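Long-range contacts in uncharacterized conserved protein (Staphylococcus epidermidis, PDB 3FRM), which is of unknown function but is probably a GNAT-type N-acetyltransferase relative, with an acetyltransferase-like domain in each half of its chain: residues Phe95-Leu100 / Phe245-Leu250; Arg117-Gln122 / Gln202-Glu207; Glu101-Glu106 / Val221-Asp226; Ile27-Pro32 / Lys62-Gln67. All coordinates share one frame; numbering follows the deposited sequence.

Interaction 1. Residues Phe95-Leu100 / Phe245-Leu250; sequences FQIGVL and FKYHIL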
# COMPACT_ATOMS: atom_id res chain seq x y z
N PHE A 95 -11.68 -15.27 9.74
CA PHE A 95 -10.27 -15.08 9.31
C PHE A 95 -10.07 -13.68 8.80
O PHE A 95 -11.01 -13.09 8.31
CB PHE A 95 -9.87 -16.05 8.16
CG PHE A 95 -9.47 -17.42 8.62
CD1 PHE A 95 -8.13 -17.76 8.71
CD2 PHE A 95 -10.45 -18.34 9.05
CE1 PHE A 95 -7.74 -19.02 9.19
CE2 PHE A 95 -10.08 -19.63 9.55
CZ PHE A 95 -8.73 -19.98 9.60
N GLN A 96 -8.86 -13.15 8.91
CA GLN A 96 -8.44 -11.96 8.21
C GLN A 96 -7.86 -12.38 6.85
O GLN A 96 -7.01 -13.28 6.78
CB GLN A 96 -7.31 -11.29 8.96
CG GLN A 96 -7.46 -11.04 10.47
CD GLN A 96 -6.07 -10.70 11.12
OE1 GLN A 96 -5.13 -10.23 10.44
NE2 GLN A 96 -5.94 -10.96 12.43
N ILE A 97 -8.25 -11.69 5.78
CA ILE A 97 -7.75 -12.00 4.44
C ILE A 97 -6.77 -10.95 4.03
O ILE A 97 -7.05 -9.78 4.20
CB ILE A 97 -8.89 -12.01 3.45
CG1 ILE A 97 -9.93 -13.00 3.95
CG2 ILE A 97 -8.43 -12.44 2.06
CD1 ILE A 97 -11.12 -13.22 2.99
N GLY A 98 -5.62 -11.32 3.48
CA GLY A 98 -4.74 -10.32 2.96
C GLY A 98 -4.01 -10.83 1.73
O GLY A 98 -4.25 -11.94 1.29
N VAL A 99 -3.11 -10.03 1.19
CA VAL A 99 -2.36 -10.37 -0.00
C VAL A 99 -0.88 -10.11 0.24
O VAL A 99 -0.48 -9.04 0.77
CB VAL A 99 -2.88 -9.55 -1.17
CG1 VAL A 99 -2.01 -9.73 -2.44
CG2 VAL A 99 -4.32 -9.96 -1.50
N LEU A 100 -0.05 -11.10 -0.10
CA LEU A 100 1.40 -10.89 -0.13
C LEU A 100 1.71 -10.54 -1.54
O LEU A 100 1.10 -11.10 -2.45
CB LEU A 100 2.13 -12.18 0.19
CG LEU A 100 2.44 -12.61 1.64
CD1 LEU A 100 1.93 -11.67 2.78
CD2 LEU A 100 1.97 -14.06 1.82
N PHE A 245 1.30 -12.25 -6.72
CA PHE A 245 0.70 -12.15 -5.38
C PHE A 245 0.39 -13.49 -4.77
O PHE A 245 0.38 -14.48 -5.47
CB PHE A 245 -0.61 -11.33 -5.47
CG PHE A 245 -1.66 -11.97 -6.35
CD1 PHE A 245 -2.67 -12.78 -5.78
CD2 PHE A 245 -1.63 -11.77 -7.73
CE1 PHE A 245 -3.64 -13.39 -6.59
CE2 PHE A 245 -2.59 -12.36 -8.56
CZ PHE A 245 -3.62 -13.17 -7.98
N LYS A 246 0.14 -13.51 -3.47
CA LYS A 246 -0.51 -14.66 -2.80
C LYS A 246 -1.56 -14.12 -1.87
O LYS A 246 -1.28 -13.18 -1.10
CB LYS A 246 0.50 -15.37 -1.90
CG LYS A 246 1.41 -16.35 -2.59
CD LYS A 246 2.00 -17.38 -1.57
CE LYS A 246 2.85 -18.35 -2.40
NZ LYS A 246 3.50 -19.50 -1.72
N TYR A 247 -2.74 -14.74 -1.86
CA TYR A 247 -3.70 -14.59 -0.78
C TYR A 247 -3.21 -15.33 0.47
O TYR A 247 -2.57 -16.36 0.37
CB TYR A 247 -5.11 -15.10 -1.18
CG TYR A 247 -5.80 -14.04 -1.94
CD1 TYR A 247 -6.48 -13.02 -1.30
CD2 TYR A 247 -5.66 -13.98 -3.33
CE1 TYR A 247 -7.03 -11.95 -2.02
CE2 TYR A 247 -6.20 -12.96 -4.05
CZ TYR A 247 -6.89 -11.94 -3.43
OH TYR A 247 -7.38 -10.92 -4.25
N HIS A 248 -3.55 -14.82 1.64
CA HIS A 248 -3.13 -15.40 2.89
C HIS A 248 -4.15 -15.00 3.98
O HIS A 248 -4.73 -13.91 3.99
CB HIS A 248 -1.67 -15.04 3.24
CG HIS A 248 -1.54 -13.79 4.04
ND1 HIS A 248 -1.37 -12.55 3.45
CD2 HIS A 248 -1.62 -13.57 5.37
CE1 HIS A 248 -1.33 -11.62 4.39
NE2 HIS A 248 -1.47 -12.21 5.56
N ILE A 249 -4.42 -15.93 4.86
CA ILE A 249 -5.41 -15.67 5.87
C ILE A 249 -4.85 -15.99 7.21
O ILE A 249 -4.01 -16.87 7.31
CB ILE A 249 -6.68 -16.49 5.58
CG1 ILE A 249 -6.39 -17.97 5.55
CG2 ILE A 249 -7.25 -16.09 4.21
CD1 ILE A 249 -7.68 -18.80 5.66
N LEU A 250 -5.38 -15.33 8.25
CA LEU A 250 -4.90 -15.44 9.62
C LEU A 250 -6.07 -15.28 10.57
O LEU A 250 -6.88 -14.36 10.41
CB LEU A 250 -3.86 -14.31 9.91
CG LEU A 250 -3.30 -14.16 11.35
CD1 LEU A 250 -2.64 -15.46 11.83
CD2 LEU A 250 -2.25 -13.03 11.39

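Interaction 2. Residues Arg117-Gln122 / Gln202-Glu207; sequences RDVDIQ and QGIGSE. With SO4 (sulfate ion), chain H.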
# COMPACT_ATOMS: atom_id res chain seq x y z
N ARG A 117 25.61 10.04 0.88
CA ARG A 117 25.12 10.69 2.08
C ARG A 117 26.00 10.26 3.25
O ARG A 117 26.70 9.26 3.16
CB ARG A 117 23.66 10.34 2.31
CG ARG A 117 22.74 10.86 1.25
CD ARG A 117 21.52 9.93 1.09
NE ARG A 117 20.66 10.29 -0.05
CZ ARG A 117 20.38 9.54 -1.13
NH1 ARG A 117 20.85 8.30 -1.29
NH2 ARG A 117 19.59 10.06 -2.06
N ASP A 118 26.04 11.04 4.33
CA ASP A 118 26.67 10.54 5.55
C ASP A 118 25.73 9.64 6.39
O ASP A 118 25.00 10.10 7.28
CB ASP A 118 27.28 11.64 6.39
CG ASP A 118 28.10 11.09 7.55
OD1 ASP A 118 29.25 11.52 7.72
OD2 ASP A 118 27.62 10.21 8.28
N VAL A 119 25.79 8.34 6.10
CA VAL A 119 25.01 7.35 6.80
C VAL A 119 25.96 6.18 6.99
O VAL A 119 26.48 5.61 6.04
CB VAL A 119 23.80 6.83 5.94
CG1 VAL A 119 23.11 5.72 6.65
CG2 VAL A 119 22.82 7.95 5.61
N ASP A 120 26.19 5.82 8.23
CA ASP A 120 27.17 4.81 8.45
C ASP A 120 26.40 3.51 8.63
O ASP A 120 25.47 3.46 9.43
CB ASP A 120 28.04 5.24 9.63
CG ASP A 120 28.80 4.08 10.27
OD1 ASP A 120 29.46 3.31 9.51
OD2 ASP A 120 28.77 3.98 11.54
N ILE A 121 26.76 2.49 7.85
CA ILE A 121 26.02 1.21 7.76
C ILE A 121 26.90 0.05 8.20
O ILE A 121 27.95 -0.17 7.62
CB ILE A 121 25.52 0.91 6.32
CG1 ILE A 121 24.76 2.11 5.74
CG2 ILE A 121 24.64 -0.37 6.31
CD1 ILE A 121 24.09 1.89 4.32
N GLN A 122 26.43 -0.69 9.19
CA GLN A 122 27.25 -1.70 9.85
C GLN A 122 26.54 -3.04 9.80
O GLN A 122 25.31 -3.09 9.93
CB GLN A 122 27.56 -1.30 11.31
CG GLN A 122 28.36 0.00 11.48
CD GLN A 122 28.59 0.47 12.97
OE1 GLN A 122 28.39 -0.27 13.96
NE2 GLN A 122 28.99 1.71 13.12
N GLN A 202 14.45 11.05 3.50
CA GLN A 202 15.67 11.88 3.35
C GLN A 202 16.93 11.13 2.90
O GLN A 202 18.06 11.63 3.08
CB GLN A 202 15.92 12.75 4.59
CG GLN A 202 16.45 12.03 5.79
CD GLN A 202 16.06 12.76 7.12
OE1 GLN A 202 14.87 12.96 7.42
NE2 GLN A 202 17.07 13.14 7.90
N GLY A 203 16.74 9.97 2.28
CA GLY A 203 17.81 9.30 1.54
C GLY A 203 18.45 8.18 2.32
O GLY A 203 19.28 7.43 1.81
N ILE A 204 18.05 8.06 3.58
CA ILE A 204 18.54 6.99 4.42
C ILE A 204 18.17 5.59 3.92
O ILE A 204 19.05 4.71 3.89
CB ILE A 204 18.14 7.20 5.85
CG1 ILE A 204 18.76 8.54 6.32
CG2 ILE A 204 18.57 6.01 6.67
CD1 ILE A 204 18.24 8.97 7.71
N GLY A 205 16.89 5.36 3.58
CA GLY A 205 16.46 4.09 2.99
C GLY A 205 17.19 3.86 1.65
O GLY A 205 17.64 2.75 1.34
N SER A 206 17.35 4.88 0.83
CA SER A 206 18.01 4.51 -0.41
C SER A 206 19.53 4.19 -0.21
O SER A 206 20.07 3.36 -0.92
CB SER A 206 17.73 5.51 -1.50
OG SER A 206 18.59 6.59 -1.31
N GLU A 207 20.18 4.75 0.83
CA GLU A 207 21.53 4.31 1.16
C GLU A 207 21.56 2.84 1.52
O GLU A 207 22.37 2.09 1.00
CB GLU A 207 22.23 5.19 2.20
CG GLU A 207 22.79 6.55 1.64
CD GLU A 207 23.77 6.44 0.45
OE1 GLU A 207 23.90 7.43 -0.32
OE2 GLU A 207 24.43 5.39 0.28
S SO4 H . 14.47 7.39 1.13
O1 SO4 H . 15.07 6.96 -0.13
O2 SO4 H . 13.09 6.94 1.05
O3 SO4 H . 15.22 6.76 2.21
O4 SO4 H . 14.46 8.85 1.24

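Interaction 3. Residues Glu101-Glu106 / Val221-Asp226; sequences ELYVIE and VILVAD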
# COMPACT_ATOMS: atom_id res chain seq x y z
N GLU A 101 2.66 -9.63 -1.73
CA GLU A 101 3.11 -9.20 -3.06
C GLU A 101 4.60 -9.42 -3.20
O GLU A 101 5.39 -8.99 -2.32
CB GLU A 101 2.87 -7.71 -3.22
CG GLU A 101 1.46 -7.39 -3.56
CD GLU A 101 1.09 -5.92 -3.36
OE1 GLU A 101 -0.05 -5.55 -3.76
OE2 GLU A 101 1.93 -5.12 -2.84
N LEU A 102 4.99 -10.09 -4.28
CA LEU A 102 6.39 -10.29 -4.55
C LEU A 102 6.96 -9.14 -5.42
O LEU A 102 6.47 -8.89 -6.53
CB LEU A 102 6.61 -11.62 -5.26
CG LEU A 102 8.06 -11.91 -5.69
CD1 LEU A 102 8.96 -12.21 -4.45
CD2 LEU A 102 8.09 -13.11 -6.69
N TYR A 103 7.98 -8.44 -4.90
CA TYR A 103 8.74 -7.40 -5.66
C TYR A 103 10.14 -7.82 -6.02
O TYR A 103 10.84 -8.47 -5.25
CB TYR A 103 8.77 -6.05 -4.92
CG TYR A 103 7.39 -5.46 -4.79
CD1 TYR A 103 6.83 -4.75 -5.84
CD2 TYR A 103 6.59 -5.74 -3.69
CE1 TYR A 103 5.54 -4.25 -5.75
CE2 TYR A 103 5.31 -5.23 -3.59
CZ TYR A 103 4.80 -4.48 -4.62
OH TYR A 103 3.50 -3.98 -4.54
N VAL A 104 10.57 -7.41 -7.20
CA VAL A 104 11.87 -7.84 -7.68
C VAL A 104 12.61 -6.65 -8.25
O VAL A 104 11.99 -5.76 -8.80
CB VAL A 104 11.70 -8.95 -8.74
CG1 VAL A 104 11.37 -8.35 -10.11
CG2 VAL A 104 12.96 -9.74 -8.88
N ILE A 105 13.94 -6.64 -8.14
CA ILE A 105 14.75 -5.62 -8.79
C ILE A 105 16.15 -6.16 -9.14
O ILE A 105 16.64 -7.09 -8.50
CB ILE A 105 14.83 -4.34 -7.95
CG1 ILE A 105 15.28 -3.19 -8.88
CG2 ILE A 105 15.76 -4.54 -6.77
CD1 ILE A 105 15.37 -1.76 -8.27
N GLU A 106 16.79 -5.61 -10.19
CA GLU A 106 18.22 -5.94 -10.52
C GLU A 106 19.13 -5.17 -9.60
O GLU A 106 18.83 -4.03 -9.32
CB GLU A 106 18.60 -5.64 -12.00
CG GLU A 106 17.39 -5.48 -12.92
CD GLU A 106 17.41 -6.24 -14.28
OE1 GLU A 106 16.52 -7.13 -14.46
OE2 GLU A 106 18.24 -5.93 -15.20
N VAL A 221 17.69 -8.67 -6.39
CA VAL A 221 17.23 -8.55 -5.03
C VAL A 221 15.72 -8.49 -4.91
O VAL A 221 15.06 -7.84 -5.75
CB VAL A 221 18.08 -7.58 -4.14
CG1 VAL A 221 18.97 -6.69 -4.94
CG2 VAL A 221 17.21 -6.85 -3.03
N ILE A 222 15.21 -9.24 -3.94
CA ILE A 222 13.82 -9.55 -3.89
C ILE A 222 13.30 -9.49 -2.45
O ILE A 222 14.07 -9.59 -1.46
CB ILE A 222 13.56 -10.97 -4.43
CG1 ILE A 222 13.88 -12.02 -3.35
CG2 ILE A 222 14.29 -11.19 -5.78
CD1 ILE A 222 13.70 -13.46 -3.78
N LEU A 223 11.99 -9.30 -2.37
CA LEU A 223 11.30 -9.11 -1.13
C LEU A 223 9.83 -9.42 -1.34
O LEU A 223 9.34 -9.37 -2.50
CB LEU A 223 11.44 -7.70 -0.65
CG LEU A 223 10.73 -6.59 -1.42
CD1 LEU A 223 9.42 -6.29 -0.71
CD2 LEU A 223 11.61 -5.34 -1.47
N VAL A 224 9.16 -9.68 -0.22
CA VAL A 224 7.75 -9.83 -0.21
C VAL A 224 7.17 -8.83 0.75
O VAL A 224 7.65 -8.69 1.82
CB VAL A 224 7.39 -11.25 0.27
CG1 VAL A 224 6.08 -11.25 1.03
CG2 VAL A 224 7.33 -12.24 -0.91
N ALA A 225 6.09 -8.17 0.38
CA ALA A 225 5.42 -7.21 1.28
C ALA A 225 3.95 -7.46 1.35
O ALA A 225 3.32 -7.81 0.32
CB ALA A 225 5.64 -5.78 0.79
N ASP A 226 3.36 -7.23 2.53
CA ASP A 226 1.91 -7.32 2.60
C ASP A 226 1.20 -5.96 2.60
O ASP A 226 1.83 -4.94 2.26
CB ASP A 226 1.44 -8.23 3.73
CG ASP A 226 1.90 -7.74 5.08
OD1 ASP A 226 1.87 -6.51 5.28
OD2 ASP A 226 2.27 -8.60 5.94

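Interaction 4. Residues Ile27-Pro32 / Lys62-Gln67; sequences IYLLPP and KMHLNQ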
# COMPACT_ATOMS: atom_id res chain seq x y z
N ILE A 27 3.78 -27.83 5.03
CA ILE A 27 3.41 -27.46 6.41
C ILE A 27 4.64 -27.05 7.23
O ILE A 27 5.61 -27.78 7.26
CB ILE A 27 2.80 -28.64 7.10
CG1 ILE A 27 1.49 -29.06 6.38
CG2 ILE A 27 2.64 -28.38 8.61
CD1 ILE A 27 0.71 -30.10 7.18
N TYR A 28 4.63 -25.87 7.85
CA TYR A 28 5.78 -25.37 8.61
C TYR A 28 5.33 -25.15 10.06
O TYR A 28 4.25 -24.66 10.32
CB TYR A 28 6.22 -24.06 8.02
CG TYR A 28 6.95 -24.18 6.70
CD1 TYR A 28 8.34 -24.15 6.66
CD2 TYR A 28 6.26 -24.35 5.51
CE1 TYR A 28 9.04 -24.26 5.45
CE2 TYR A 28 6.94 -24.48 4.29
CZ TYR A 28 8.34 -24.42 4.28
OH TYR A 28 9.05 -24.54 3.11
N LEU A 29 6.23 -25.50 10.99
CA LEU A 29 6.09 -25.35 12.38
C LEU A 29 7.47 -25.02 12.95
O LEU A 29 8.50 -25.44 12.40
CB LEU A 29 5.70 -26.69 12.95
CG LEU A 29 4.31 -27.12 13.38
CD1 LEU A 29 3.20 -26.61 12.52
CD2 LEU A 29 4.37 -28.61 13.35
N LEU A 30 7.48 -24.32 14.09
CA LEU A 30 8.66 -24.10 14.86
C LEU A 30 8.26 -24.33 16.32
O LEU A 30 7.91 -23.39 17.06
CB LEU A 30 9.21 -22.70 14.63
CG LEU A 30 10.59 -22.36 15.21
CD1 LEU A 30 11.70 -23.26 14.70
CD2 LEU A 30 11.01 -20.91 14.88
N PRO A 31 8.30 -25.60 16.75
CA PRO A 31 7.79 -26.04 18.04
C PRO A 31 8.36 -25.31 19.28
O PRO A 31 7.62 -25.12 20.24
CB PRO A 31 8.10 -27.54 18.03
CG PRO A 31 8.02 -27.90 16.56
CD PRO A 31 8.66 -26.73 15.87
N PRO A 32 9.64 -24.92 19.26
CA PRO A 32 10.16 -24.11 20.37
C PRO A 32 9.66 -22.66 20.35
O PRO A 32 9.86 -21.94 21.34
CB PRO A 32 11.69 -24.10 20.12
CG PRO A 32 11.93 -25.36 19.41
CD PRO A 32 10.76 -25.43 18.44
N LYS A 62 -5.27 -29.07 15.38
CA LYS A 62 -4.66 -30.08 16.28
C LYS A 62 -3.15 -29.91 16.42
O LYS A 62 -2.61 -29.86 17.52
CB LYS A 62 -5.00 -31.47 15.79
CG LYS A 62 -6.30 -31.98 16.38
CD LYS A 62 -6.50 -33.47 16.14
CE LYS A 62 -7.48 -33.75 14.94
NZ LYS A 62 -8.93 -33.57 15.29
N MSE A 63 -2.45 -29.78 15.31
CA MSE A 63 -1.03 -29.56 15.41
C MSE A 63 -0.71 -28.39 16.30
O MSE A 63 0.14 -28.48 17.17
CB MSE A 63 -0.42 -29.31 14.03
CG MSE A 63 -0.43 -30.57 13.26
SE MSE A 63 0.52 -30.60 11.57
CE MSE A 63 2.36 -30.20 12.06
N HIS A 64 -1.39 -27.29 16.06
CA HIS A 64 -1.01 -26.07 16.69
C HIS A 64 -1.30 -26.17 18.17
O HIS A 64 -0.41 -25.87 19.01
CB HIS A 64 -1.70 -24.90 16.01
CG HIS A 64 -1.01 -24.42 14.77
ND1 HIS A 64 -1.36 -23.25 14.12
CD2 HIS A 64 0.05 -24.92 14.08
CE1 HIS A 64 -0.55 -23.07 13.08
NE2 HIS A 64 0.30 -24.06 13.03
N LEU A 65 -2.51 -26.63 18.52
CA LEU A 65 -2.82 -26.75 19.95
C LEU A 65 -1.86 -27.71 20.66
O LEU A 65 -1.54 -27.54 21.82
CB LEU A 65 -4.26 -27.17 20.20
CG LEU A 65 -5.28 -26.07 19.94
CD1 LEU A 65 -6.71 -26.66 20.01
CD2 LEU A 65 -5.08 -24.96 20.99
N ASN A 66 -1.43 -28.76 19.96
CA ASN A 66 -0.46 -29.68 20.54
C ASN A 66 0.86 -29.03 21.00
O ASN A 66 1.44 -29.48 21.97
CB ASN A 66 -0.21 -30.84 19.59
CG ASN A 66 0.75 -31.87 20.15
OD1 ASN A 66 0.42 -32.63 21.08
ND2 ASN A 66 1.93 -31.94 19.54
N GLN A 67 1.32 -27.98 20.31
CA GLN A 67 2.55 -27.29 20.70
C GLN A 67 2.21 -25.95 21.34
O GLN A 67 3.08 -25.11 21.45
CB GLN A 67 3.53 -27.09 19.48
CG GLN A 67 2.98 -26.23 18.31
CD GLN A 67 4.00 -25.95 17.17
OE1 GLN A 67 4.89 -26.77 16.88
NE2 GLN A 67 3.84 -24.79 16.50
O HOH W 1 5.64 -25.56 22.02

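Interaction 1. Residues Phe95-Leu100 / Phe245-Leu250
Segments Phe95-Leu100 and Phe245-Leu250 run antiparallel at 152°, their strand axes 4.4 Å apart, and the hydrogen-bonded pairs Gln96-Leu250, Gly98-His248 and Leu100-Lys246 each close with two backbone bonds. The tightest of the six, from Leu100 N to Lys246 O at 2.6 Å, arrives nearly along the carbonyl axis. One face carries Ile97, Val99, Tyr247 and Ile249. With its CG2 beside its own backbone N, Val99 lays that methyl over the Tyr247 ring toward the rim, 3.8 Å from the centroid, a CH-pi contact, while Ile97 CG2 meets the same ring at its edge. Nearby the Phe95 ring receives Ile249 CD1 on one face, at 3.3 Å from Phe95 CD1; the isoleucine reaches there with CG1 in the crowded position between N and carbonyl carbon (chi1 58°). Helix 84-92 covers Phe95, Ile97 and Ile249, while Val99 and Tyr247 pack against the second subunit, whose His201 is hydrogen-bonded to the Tyr247 hydroxyl. On the other face the His248 imidazole lies across the side-chain-free Gly98, with Gly98 N over the ring. Leu100 crosses it at about a right angle, bringing CD1 to 3.5 Å from His248 ND1, a buried nitrogen with no polar partner in the model. Pairing strand 96-105 of the N-terminal half with strand 241-251 of the C-terminal half, the ladder resembles a strand exchange between two GNAT-like folds.

Interaction 2. Residues Arg117-Gln122 / Gln202-Glu207
The turn Gln202-Gly203-Ile204-Gly205 entering helix 204-216 matches the end of the Q/R-x-x-G-x-G/A motif with which GNAT enzymes hold the pyrophosphate of acetyl-CoA, and Arg117-Gln122, leading into edge strand 120-123, packs beside it. Arg117 extends from CG to NE and lays its guanidinium over Gly203, whose CA sits 3.4 Å above the plane toward the rim. Glu207, bent at chi2 (-56°), folds back so that OE1 meets Arg117 twice, each time weakly: a salt bridge to NH1 at 3.3 Å and a long bond from the backbone N. The carboxylate stands 63° from the guanidinium plane, so the two groups do not pair as flat forks. Second-shell bonds fix both: Leu113 O accepts from Arg117 NH1, while Ser114 OG and Arg115 N hold the Glu207 carboxylate. Apolar contact is lighter. Val119 CG2 approaches Ile204 CG1 at 4.2 Å, and Ile121 CD1 rests 3.7 Å from Glu207 O. A sulfate, probably from the crystallisation liquor, sits at this helix start, consistent with a phosphate site: Gly203 N, at the N-cap, donates to sulfate O4 at 2.7 Å and Ser206 N, in the first turn, to sulfate O3 at 3.2 Å.

Interaction 3. Residues Glu101-Glu106 / Val221-Asp226
Tyr103 and Leu223 form the middle of this apolar contact, in an antiparallel ladder of the central sheet where strand 96-105 takes the neighbouring place beside strand 221-225, the fifth strand of the GNAT-like fold. Leu223 holds CG in the crowded position between its N and carbonyl carbon (chi1 69°), which brings the branch up to Tyr103; Leu223 CG comes 4.0 Å from Tyr103 CB and the two side chains cross obliquely. Ile105, Val221 and Ala225 continue the same face, covered in part by helix 232-237 and Tyr240. The other face is apolar too. Val104 CG2, anti to its backbone N, touches Ile222 CG2 at 3.7 Å, and Leu102, with CG also anti to N (chi1 176°), crosses Val224 at about a right angle to put CD1 3.9 Å from Val224 CG2. Around these groups the backbones lie 4.8 Å apart in axis, at 157°, joined by paired bonds at Glu101-Ala225, Tyr103-Leu223 and Ile105-Val221. The longest of the six, Leu223 N to Tyr103 O at 3.2 Å, still lies in the carbonyl plane. At the polar margin Glu101 stretches its extended chain along the tyrosine, and Glu101 OE2 forms a salt bridge with Lys232, which would favour the ionised form. The place of that oxygen is less certain, for this bridge as for its other bond, in which the Tyr103 hydroxyl donates to Glu101 OE2 at 2.6 Å.

Interaction 4. Residues Ile27-Pro32 / Lys62-Gln67
Helix 50-66 is the connecting helix of a beta-alpha-beta crossover between the parallel neighbours 41-44 and 72-75 in the GNAT-like N-terminal half, and here its last turn packs against strand 25-29 and the loop that follows. The short helix and strand segments run nearly parallel, 9° apart, at an axis separation of 10.7 Å. Leu29 is the hub. Met63, a selenomethionine, bends at its last torsion (chi3 60°), which sets Met63 CE 3.9 Å from Ile27 CG2; the same methyl end meets the Leu29 branches, though their exact placing is uncertain. The Leu29 CD1 methyl lies at the edge of the His64 imidazole, in its plane, 3.9 Å from NE2. Past the helix end, Gln67 places CG in the crowded position between N and carbonyl carbon (chi1 62°) and then extends, carrying its amide to the loop. There OE1 settles 3.2 Å from Pro31 CA and also touches Leu29 CG, while NE2 is held by Asn40 OD1 and Ser69 OG; Asn40 OD1 accepts from Leu30 N as well, so a single oxygen ties both segments. A water donates to Pro31 O and to Gln67 O, each at 2.7 Å, bridging the two backbones. The chemistry divides accordingly: the direct contacts are van der Waals, among them the Gln67 amide oxygen against Pro31 and Leu29, while the polar joining runs through Asn40 and the water. With ND1 bonded to His71 O and NE2 buried without a partner in the model, His64 is probably neutral, protonated on ND1.

Interactions 1 and 3 share one strand, 96-105, which lies between 241-251 and 221-225; interaction 1 samples the first pairing and interaction 3 the second. Their centres lie 16 Å apart, and Leu100 CD1 touches Asp226 CB at 3.6 Å. Both reach the second subunit. Interaction 2 is nested in the loop closed by interaction 3, its centre about 20 Å away; helix 204-216 then leads into strand 221-225. Interaction 4, about 40 Å from interaction 2 between centres, concerns helix 50-66, by topology probably the counterpart of helix 204-216. The sheet spans both GNAT-like halves. The sulfate at interaction 2 suggests an acetyl-CoA phosphate site, although cofactor binding remains inferred.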